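Leucine-rich repeat protein (Bacteroides thetaiotaomicron, PDB 4ECN) is of unknown function but, as an extracellular leucine-rich repeat protein carrying two transthyretin-like domains, probably binds other proteins. Local coordinates at residues A[433-444]-A[458-469]; A[216-224]-A[255-263]. All coordinates share one frame; numbering follows the deposited sequence.

Interaction 1. Residues A[433-444]-A[458-469]; sequences LTNRITFISKAI and SPFTYDNIAVDW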
# COMPACT_ATOMS: atom_id res chain seq x y z
N LEU A 433 -11.09 -5.00 -3.74
CA LEU A 433 -11.20 -4.34 -2.44
C LEU A 433 -10.28 -4.95 -1.40
O LEU A 433 -10.10 -6.16 -1.38
CB LEU A 433 -12.66 -4.42 -1.94
CG LEU A 433 -13.70 -3.89 -2.91
CD1 LEU A 433 -15.07 -4.24 -2.47
CD2 LEU A 433 -13.57 -2.39 -3.09
N THR A 434 -9.73 -4.08 -0.53
CA THR A 434 -8.87 -4.45 0.60
C THR A 434 -9.67 -4.36 1.91
O THR A 434 -9.18 -4.77 2.97
CB THR A 434 -7.61 -3.57 0.68
OG1 THR A 434 -7.96 -2.20 0.93
CG2 THR A 434 -6.71 -3.69 -0.54
N ASN A 435 -10.88 -3.80 1.83
CA ASN A 435 -11.76 -3.56 2.97
C ASN A 435 -13.22 -3.38 2.50
O ASN A 435 -13.44 -3.10 1.32
CB ASN A 435 -11.28 -2.30 3.70
CG ASN A 435 -11.37 -1.03 2.87
OD1 ASN A 435 -12.45 -0.44 2.67
ND2 ASN A 435 -10.24 -0.59 2.36
N ARG A 436 -14.19 -3.47 3.44
CA ARG A 436 -15.61 -3.23 3.13
C ARG A 436 -16.11 -1.97 3.93
O ARG A 436 -17.19 -2.01 4.51
CB ARG A 436 -16.52 -4.47 3.40
CG ARG A 436 -16.20 -5.80 2.68
CD ARG A 436 -16.24 -5.69 1.16
NE ARG A 436 -16.13 -6.96 0.43
CZ ARG A 436 -14.99 -7.57 0.08
NH1 ARG A 436 -13.81 -7.09 0.49
NH2 ARG A 436 -15.02 -8.70 -0.62
N ILE A 437 -15.30 -0.86 3.94
CA ILE A 437 -15.65 0.42 4.59
C ILE A 437 -16.67 1.13 3.69
O ILE A 437 -16.31 1.59 2.61
CB ILE A 437 -14.40 1.31 4.89
CG1 ILE A 437 -13.39 0.59 5.82
CG2 ILE A 437 -14.83 2.66 5.47
CD1 ILE A 437 -12.05 1.33 6.07
N THR A 438 -17.93 1.19 4.12
CA THR A 438 -19.04 1.74 3.32
C THR A 438 -19.45 3.18 3.71
O THR A 438 -20.28 3.78 3.02
CB THR A 438 -20.29 0.83 3.42
OG1 THR A 438 -20.53 0.42 4.78
CG2 THR A 438 -20.18 -0.40 2.52
N PHE A 439 -18.86 3.75 4.77
CA PHE A 439 -19.23 5.09 5.24
C PHE A 439 -18.09 5.77 6.01
O PHE A 439 -17.41 5.12 6.82
CB PHE A 439 -20.48 4.99 6.16
CG PHE A 439 -21.09 6.32 6.54
CD1 PHE A 439 -22.05 6.92 5.73
CD2 PHE A 439 -20.67 6.99 7.68
CE1 PHE A 439 -22.57 8.17 6.05
CE2 PHE A 439 -21.18 8.25 7.99
CZ PHE A 439 -22.14 8.83 7.19
N ILE A 440 -17.94 7.09 5.81
CA ILE A 440 -16.96 7.91 6.53
C ILE A 440 -17.70 9.09 7.18
O ILE A 440 -18.18 9.95 6.45
CB ILE A 440 -15.79 8.42 5.64
CG1 ILE A 440 -15.17 7.35 4.70
CG2 ILE A 440 -14.73 9.15 6.49
CD1 ILE A 440 -14.31 6.29 5.33
N SER A 441 -17.78 9.13 8.53
CA SER A 441 -18.39 10.22 9.33
C SER A 441 -17.88 11.61 8.92
O SER A 441 -16.70 11.73 8.60
CB SER A 441 -18.09 10.02 10.81
OG SER A 441 -18.47 11.15 11.57
N LYS A 442 -18.71 12.67 8.98
CA LYS A 442 -18.21 14.01 8.64
C LYS A 442 -17.35 14.62 9.83
O LYS A 442 -16.77 15.69 9.66
CB LYS A 442 -19.33 14.99 8.21
CG LYS A 442 -20.38 15.33 9.26
CD LYS A 442 -21.52 16.21 8.68
CE LYS A 442 -21.22 17.69 8.53
NZ LYS A 442 -21.31 18.41 9.82
N ALA A 443 -17.21 13.88 10.97
CA ALA A 443 -16.39 14.27 12.12
C ALA A 443 -14.90 14.49 11.71
O ALA A 443 -14.14 15.10 12.47
CB ALA A 443 -16.48 13.21 13.20
N ILE A 444 -14.51 14.03 10.51
CA ILE A 444 -13.18 14.21 9.92
C ILE A 444 -12.86 15.74 9.87
O ILE A 444 -11.70 16.12 10.02
CB ILE A 444 -13.17 13.50 8.50
CG1 ILE A 444 -13.35 11.98 8.62
CG2 ILE A 444 -11.96 13.81 7.64
CD1 ILE A 444 -12.35 11.25 9.55
N SER A 458 -11.89 0.78 -1.26
CA SER A 458 -13.13 0.79 -0.49
C SER A 458 -14.37 0.78 -1.40
O SER A 458 -14.33 1.34 -2.51
CB SER A 458 -13.18 2.02 0.42
OG SER A 458 -12.28 1.90 1.51
N PRO A 459 -15.49 0.19 -0.94
CA PRO A 459 -16.69 0.13 -1.79
C PRO A 459 -17.67 1.30 -1.58
O PRO A 459 -18.77 1.21 -2.09
CB PRO A 459 -17.33 -1.18 -1.36
CG PRO A 459 -17.02 -1.29 0.10
CD PRO A 459 -15.71 -0.56 0.33
N PHE A 460 -17.31 2.37 -0.85
CA PHE A 460 -18.27 3.46 -0.61
C PHE A 460 -18.60 4.26 -1.88
O PHE A 460 -17.84 4.26 -2.85
CB PHE A 460 -17.79 4.44 0.49
CG PHE A 460 -16.34 4.88 0.48
CD1 PHE A 460 -15.77 5.44 -0.66
CD2 PHE A 460 -15.57 4.80 1.64
CE1 PHE A 460 -14.43 5.85 -0.66
CE2 PHE A 460 -14.24 5.22 1.64
CZ PHE A 460 -13.68 5.75 0.49
N THR A 461 -19.74 4.96 -1.84
CA THR A 461 -20.25 5.84 -2.89
C THR A 461 -19.79 7.28 -2.52
O THR A 461 -19.46 7.51 -1.36
CB THR A 461 -21.78 5.67 -3.06
OG1 THR A 461 -22.43 5.90 -1.82
CG2 THR A 461 -22.15 4.27 -3.55
N TYR A 462 -19.72 8.22 -3.48
CA TYR A 462 -19.13 9.56 -3.25
C TYR A 462 -19.89 10.41 -2.20
O TYR A 462 -19.30 11.33 -1.61
CB TYR A 462 -19.05 10.34 -4.58
CG TYR A 462 -20.33 11.03 -5.02
CD1 TYR A 462 -21.26 10.37 -5.82
CD2 TYR A 462 -20.58 12.36 -4.69
CE1 TYR A 462 -22.43 11.01 -6.24
CE2 TYR A 462 -21.74 13.00 -5.11
CZ TYR A 462 -22.67 12.33 -5.88
OH TYR A 462 -23.81 12.99 -6.26
N ASP A 463 -21.18 10.12 -1.98
CA ASP A 463 -22.05 10.86 -1.08
C ASP A 463 -21.95 10.35 0.38
O ASP A 463 -22.60 10.89 1.29
CB ASP A 463 -23.51 10.77 -1.59
CG ASP A 463 -24.04 9.37 -1.85
OD1 ASP A 463 -23.47 8.67 -2.73
OD2 ASP A 463 -25.08 9.00 -1.25
N ASN A 464 -21.12 9.33 0.60
CA ASN A 464 -20.93 8.73 1.92
C ASN A 464 -19.53 9.01 2.47
O ASN A 464 -19.19 8.49 3.54
CB ASN A 464 -21.19 7.25 1.84
CG ASN A 464 -22.65 6.94 1.84
OD1 ASN A 464 -23.49 7.80 2.10
ND2 ASN A 464 -22.99 5.69 1.59
N ILE A 465 -18.76 9.87 1.78
CA ILE A 465 -17.41 10.24 2.19
C ILE A 465 -17.47 11.60 2.88
O ILE A 465 -17.43 12.64 2.21
CB ILE A 465 -16.37 10.24 1.02
CG1 ILE A 465 -16.50 9.01 0.10
CG2 ILE A 465 -14.94 10.38 1.57
CD1 ILE A 465 -15.77 9.15 -1.21
N ALA A 466 -17.55 11.58 4.23
CA ALA A 466 -17.54 12.71 5.17
C ALA A 466 -18.57 13.79 4.80
O ALA A 466 -18.27 14.99 4.86
CB ALA A 466 -16.15 13.31 5.24
N VAL A 467 -19.79 13.35 4.48
CA VAL A 467 -20.92 14.21 4.11
C VAL A 467 -21.91 14.33 5.30
O VAL A 467 -22.52 15.39 5.49
CB VAL A 467 -21.59 13.63 2.83
CG1 VAL A 467 -22.89 14.35 2.48
CG2 VAL A 467 -20.64 13.67 1.65
N ASP A 468 -22.06 13.25 6.09
CA ASP A 468 -23.02 13.20 7.21
C ASP A 468 -22.48 12.56 8.48
O ASP A 468 -21.42 11.93 8.45
CB ASP A 468 -24.26 12.39 6.79
CG ASP A 468 -25.06 13.08 5.72
OD1 ASP A 468 -25.67 14.13 6.02
OD2 ASP A 468 -25.03 12.60 4.56
N TRP A 469 -23.24 12.68 9.59
CA TRP A 469 -22.93 11.98 10.81
C TRP A 469 -23.18 10.50 10.60
O TRP A 469 -24.15 10.13 9.90
CB TRP A 469 -23.74 12.48 12.02
CG TRP A 469 -23.70 13.95 12.32
CD1 TRP A 469 -24.77 14.77 12.50
CD2 TRP A 469 -22.54 14.75 12.57
NE1 TRP A 469 -24.35 16.04 12.85
CE2 TRP A 469 -22.98 16.06 12.88
CE3 TRP A 469 -21.16 14.49 12.56
CZ2 TRP A 469 -22.10 17.11 13.13
CZ3 TRP A 469 -20.28 15.54 12.80
CH2 TRP A 469 -20.76 16.84 13.07
O HOH W 1 -20.93 10.86 4.78
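Three backbone hydrogen bonds tie 433-444 to 458-469: Ile440 N gives a nearly straight one to Asn464 O (2.9 Å), Ile440 O takes Ala466 N at 2.8 Å, and Lys442 N meets Asp468 O from above the carbonyl plane at 2.9 Å. At the other end Asn435 OD1 is gripped twice in its carbonyl plane, by Ser458 OG (2.6 Å) and by Ile437 N, which closes an Asx turn; ND2 of the same amide binds Ala456 O. Lys442 lies over one face of the Trp469 indole. CG sits between the backbone N and the carbonyl carbon (chi1 63°), resting on the six-membered ring, and bends farther out fold NZ back to 4.0 Å from that ring's centroid, a cation-pi contact. Trp469 NE1 is held by Glu481. Phe439 takes Asn464 O over a face and Asp468 O at its edge, CZ to O 3.4 Å. Inward, Ile440 CD1 packs against Phe460 CE2 (3.8 Å), and both residues touch Phe455. Pro459 nestles its CD against Ile437 O. Strand 436-440 pairs in parallel with 338-339, while 458-469 follows strand 452-456 of the solenoid's main sheet: neighbouring coils of a leucine-rich repeat solenoid, apolar side chains turned into its core.

Interaction 2. Residues A[216-224]-A[255-263]; sequences YQVVAYTTY and ANVPIQLKE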
# COMPACT_ATOMS: atom_id res chain seq x y z
N TYR A 216 -5.02 -9.03 43.23
CA TYR A 216 -5.45 -8.07 42.24
C TYR A 216 -5.34 -6.65 42.72
O TYR A 216 -5.21 -6.39 43.91
CB TYR A 216 -6.94 -8.32 41.90
CG TYR A 216 -7.24 -9.66 41.29
CD1 TYR A 216 -7.33 -10.80 42.08
CD2 TYR A 216 -7.52 -9.77 39.94
CE1 TYR A 216 -7.61 -12.04 41.52
CE2 TYR A 216 -7.81 -11.01 39.37
CZ TYR A 216 -7.86 -12.14 40.16
OH TYR A 216 -8.14 -13.35 39.60
N GLN A 217 -5.53 -5.73 41.77
CA GLN A 217 -5.69 -4.29 41.94
C GLN A 217 -6.69 -3.79 40.92
O GLN A 217 -6.66 -4.24 39.77
CB GLN A 217 -4.37 -3.54 41.80
CG GLN A 217 -3.43 -3.62 42.98
CD GLN A 217 -2.23 -2.77 42.68
OE1 GLN A 217 -1.33 -3.16 41.92
NE2 GLN A 217 -2.25 -1.54 43.21
N VAL A 218 -7.58 -2.85 41.33
CA VAL A 218 -8.48 -2.21 40.38
C VAL A 218 -7.59 -1.24 39.58
O VAL A 218 -6.84 -0.47 40.18
CB VAL A 218 -9.73 -1.56 41.02
CG1 VAL A 218 -10.53 -0.76 40.00
CG2 VAL A 218 -10.62 -2.63 41.65
N VAL A 219 -7.59 -1.36 38.24
CA VAL A 219 -6.72 -0.57 37.38
C VAL A 219 -7.53 0.45 36.51
O VAL A 219 -6.93 1.32 35.86
CB VAL A 219 -5.82 -1.48 36.49
CG1 VAL A 219 -4.83 -2.26 37.36
CG2 VAL A 219 -6.62 -2.42 35.59
N ALA A 220 -8.87 0.38 36.53
CA ALA A 220 -9.72 1.32 35.79
C ALA A 220 -11.19 1.18 36.16
O ALA A 220 -11.64 0.10 36.55
CB ALA A 220 -9.55 1.11 34.28
N TYR A 221 -11.96 2.27 35.98
CA TYR A 221 -13.41 2.24 36.21
C TYR A 221 -14.13 3.28 35.34
O TYR A 221 -13.53 4.29 34.92
CB TYR A 221 -13.80 2.44 37.70
CG TYR A 221 -13.51 3.83 38.22
CD1 TYR A 221 -14.46 4.85 38.08
CD2 TYR A 221 -12.28 4.15 38.78
CE1 TYR A 221 -14.17 6.16 38.48
CE2 TYR A 221 -11.99 5.45 39.19
CZ TYR A 221 -12.95 6.45 39.06
OH TYR A 221 -12.68 7.72 39.49
N THR A 222 -15.42 3.03 35.12
CA THR A 222 -16.37 3.93 34.48
C THR A 222 -17.60 3.96 35.38
O THR A 222 -18.18 2.90 35.66
CB THR A 222 -16.67 3.51 33.03
OG1 THR A 222 -15.44 3.46 32.30
CG2 THR A 222 -17.59 4.48 32.34
N THR A 223 -17.96 5.15 35.89
CA THR A 223 -19.16 5.30 36.74
C THR A 223 -20.32 5.83 35.87
O THR A 223 -20.10 6.55 34.90
CB THR A 223 -18.90 6.20 37.96
OG1 THR A 223 -18.27 7.41 37.54
CG2 THR A 223 -18.06 5.52 39.03
N TYR A 224 -21.56 5.45 36.24
CA TYR A 224 -22.78 5.84 35.53
C TYR A 224 -23.88 6.40 36.45
O TYR A 224 -24.05 5.95 37.58
CB TYR A 224 -23.38 4.64 34.78
CG TYR A 224 -22.45 4.00 33.79
CD1 TYR A 224 -22.36 4.48 32.48
CD2 TYR A 224 -21.67 2.90 34.14
CE1 TYR A 224 -21.48 3.90 31.56
CE2 TYR A 224 -20.79 2.32 33.23
CZ TYR A 224 -20.70 2.82 31.95
OH TYR A 224 -19.83 2.23 31.05
N ALA A 255 -13.41 -4.66 48.14
CA ALA A 255 -12.23 -4.44 47.31
C ALA A 255 -12.20 -2.97 46.87
O ALA A 255 -13.24 -2.45 46.45
CB ALA A 255 -12.27 -5.39 46.12
N ASN A 256 -11.05 -2.30 46.97
CA ASN A 256 -10.97 -0.85 46.73
C ASN A 256 -11.18 -0.38 45.24
O ASN A 256 -10.37 -0.69 44.36
CB ASN A 256 -9.61 -0.31 47.18
CG ASN A 256 -9.51 1.20 47.11
OD1 ASN A 256 -8.50 1.75 46.66
ND2 ASN A 256 -10.58 1.91 47.57
N VAL A 257 -12.19 0.49 45.03
CA VAL A 257 -12.46 1.18 43.78
C VAL A 257 -12.27 2.69 44.09
O VAL A 257 -13.18 3.32 44.63
CB VAL A 257 -13.82 0.83 43.14
CG1 VAL A 257 -14.04 1.60 41.84
CG2 VAL A 257 -13.95 -0.67 42.90
N PRO A 258 -11.05 3.24 43.84
CA PRO A 258 -10.78 4.64 44.21
C PRO A 258 -11.39 5.68 43.25
O PRO A 258 -10.78 6.06 42.25
CB PRO A 258 -9.24 4.71 44.16
CG PRO A 258 -8.85 3.70 43.17
CD PRO A 258 -9.85 2.59 43.28
N ILE A 259 -12.57 6.20 43.62
CA ILE A 259 -13.30 7.19 42.83
C ILE A 259 -12.56 8.54 42.91
O ILE A 259 -12.18 8.96 44.00
CB ILE A 259 -14.77 7.28 43.28
CG1 ILE A 259 -15.48 5.89 43.20
CG2 ILE A 259 -15.56 8.37 42.51
CD1 ILE A 259 -15.51 5.20 41.82
N GLN A 260 -12.33 9.18 41.75
CA GLN A 260 -11.57 10.43 41.64
C GLN A 260 -12.44 11.69 41.58
O GLN A 260 -11.99 12.75 42.04
CB GLN A 260 -10.71 10.40 40.36
CG GLN A 260 -9.71 9.26 40.29
CD GLN A 260 -8.69 9.29 41.39
OE1 GLN A 260 -8.01 10.29 41.62
NE2 GLN A 260 -8.54 8.15 42.07
N LEU A 261 -13.65 11.59 40.97
CA LEU A 261 -14.61 12.68 40.73
C LEU A 261 -13.92 13.77 39.94
O LEU A 261 -13.83 14.93 40.37
CB LEU A 261 -15.21 13.24 42.04
CG LEU A 261 -15.86 12.25 43.00
CD1 LEU A 261 -15.97 12.86 44.39
CD2 LEU A 261 -17.20 11.78 42.50
N LYS A 262 -13.32 13.38 38.81
CA LYS A 262 -12.58 14.30 37.96
C LYS A 262 -13.10 14.26 36.51
O LYS A 262 -14.00 13.48 36.17
CB LYS A 262 -11.07 13.97 37.98
CG LYS A 262 -10.38 14.05 39.33
CD LYS A 262 -8.93 13.60 39.19
CE LYS A 262 -8.21 13.49 40.51
NZ LYS A 262 -6.84 12.92 40.35
N GLU A 263 -12.52 15.11 35.67
CA GLU A 263 -12.84 15.14 34.26
C GLU A 263 -12.05 14.04 33.61
O GLU A 263 -10.90 13.82 34.00
CB GLU A 263 -12.53 16.54 33.70
CG GLU A 263 -13.32 16.92 32.45
CD GLU A 263 -13.39 18.42 32.22
OE1 GLU A 263 -12.36 19.02 31.86
OE2 GLU A 263 -14.49 18.99 32.42
O HOH W 2 -8.14 -2.48 44.18
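Tyr221 reaches from strand 214-227 across to strand 251-259, packing two strands of the domain, a beta-sandwich as expected of a transthyretin-like DUF4458 fold, against each other through their side chains. Segments 216-224 and 255-259 run roughly parallel, 23° apart with axes 7.0 Å from each other at closest, and no direct backbone hydrogen bond joins them; side chains and a water fill the gap. The tyrosine CG lies between its backbone N and carbonyl carbon (chi1 69°), a setting that sends the ring out over the second strand. Ile259 sets CD1 over one face of that ring, displaced toward its rim: the methyl stands 3.9 Å from the ring centroid and 19° off the normal, a CH-pi contact. The same methyl meets Thr223 CG2 tip to tip at 3.8 Å, so it is wedged between two side chains of one strand. Thr223 turns its hydroxyl elsewhere, to Tyr150 OH. Nearer the ring's root, Val257 CG1 packs on Tyr221 CB, while the CG2 methyls of Val218 and Val257 meet obliquely, 4.1 Å apart. Val218 CG2 also presses on the carbonyl of Asn256. A classic bulge at Val219 and Ala220, both facing Thr161, interrupts the regular strand between Val218 and Tyr221. At the ring's far end the phenol oxygen has two partners, Glu235 and the backbone of Gln260, whose N donates to Tyr221 OH at 2.7 Å. Beside the Val218 contact a water links the two backbones, accepting from Val218 N and donating to Asn256 O, each 2.9 Å from the water oxygen.

In the fold
The two contacts come in series along the chain: interaction 2 closes at residue 263, well before interaction 1 opens at 433. Their centres lie about 37 Å apart and their nearest atoms about 20 Å, without touching, and they share no sheet. Interaction 2 sits 42 Å from the centre of the chain, within the eight-stranded sheet system that includes strands 130-139 and 251-259; from its end the chain runs on into helix 266-280 and the repeats. Interaction 1, 19 Å from the chain centre, joins successive turns of the solenoid. One contact thus lies within the second beta domain, the other within the leucine-rich repeat solenoid, consistent with an elongated multi-domain extracellular protein.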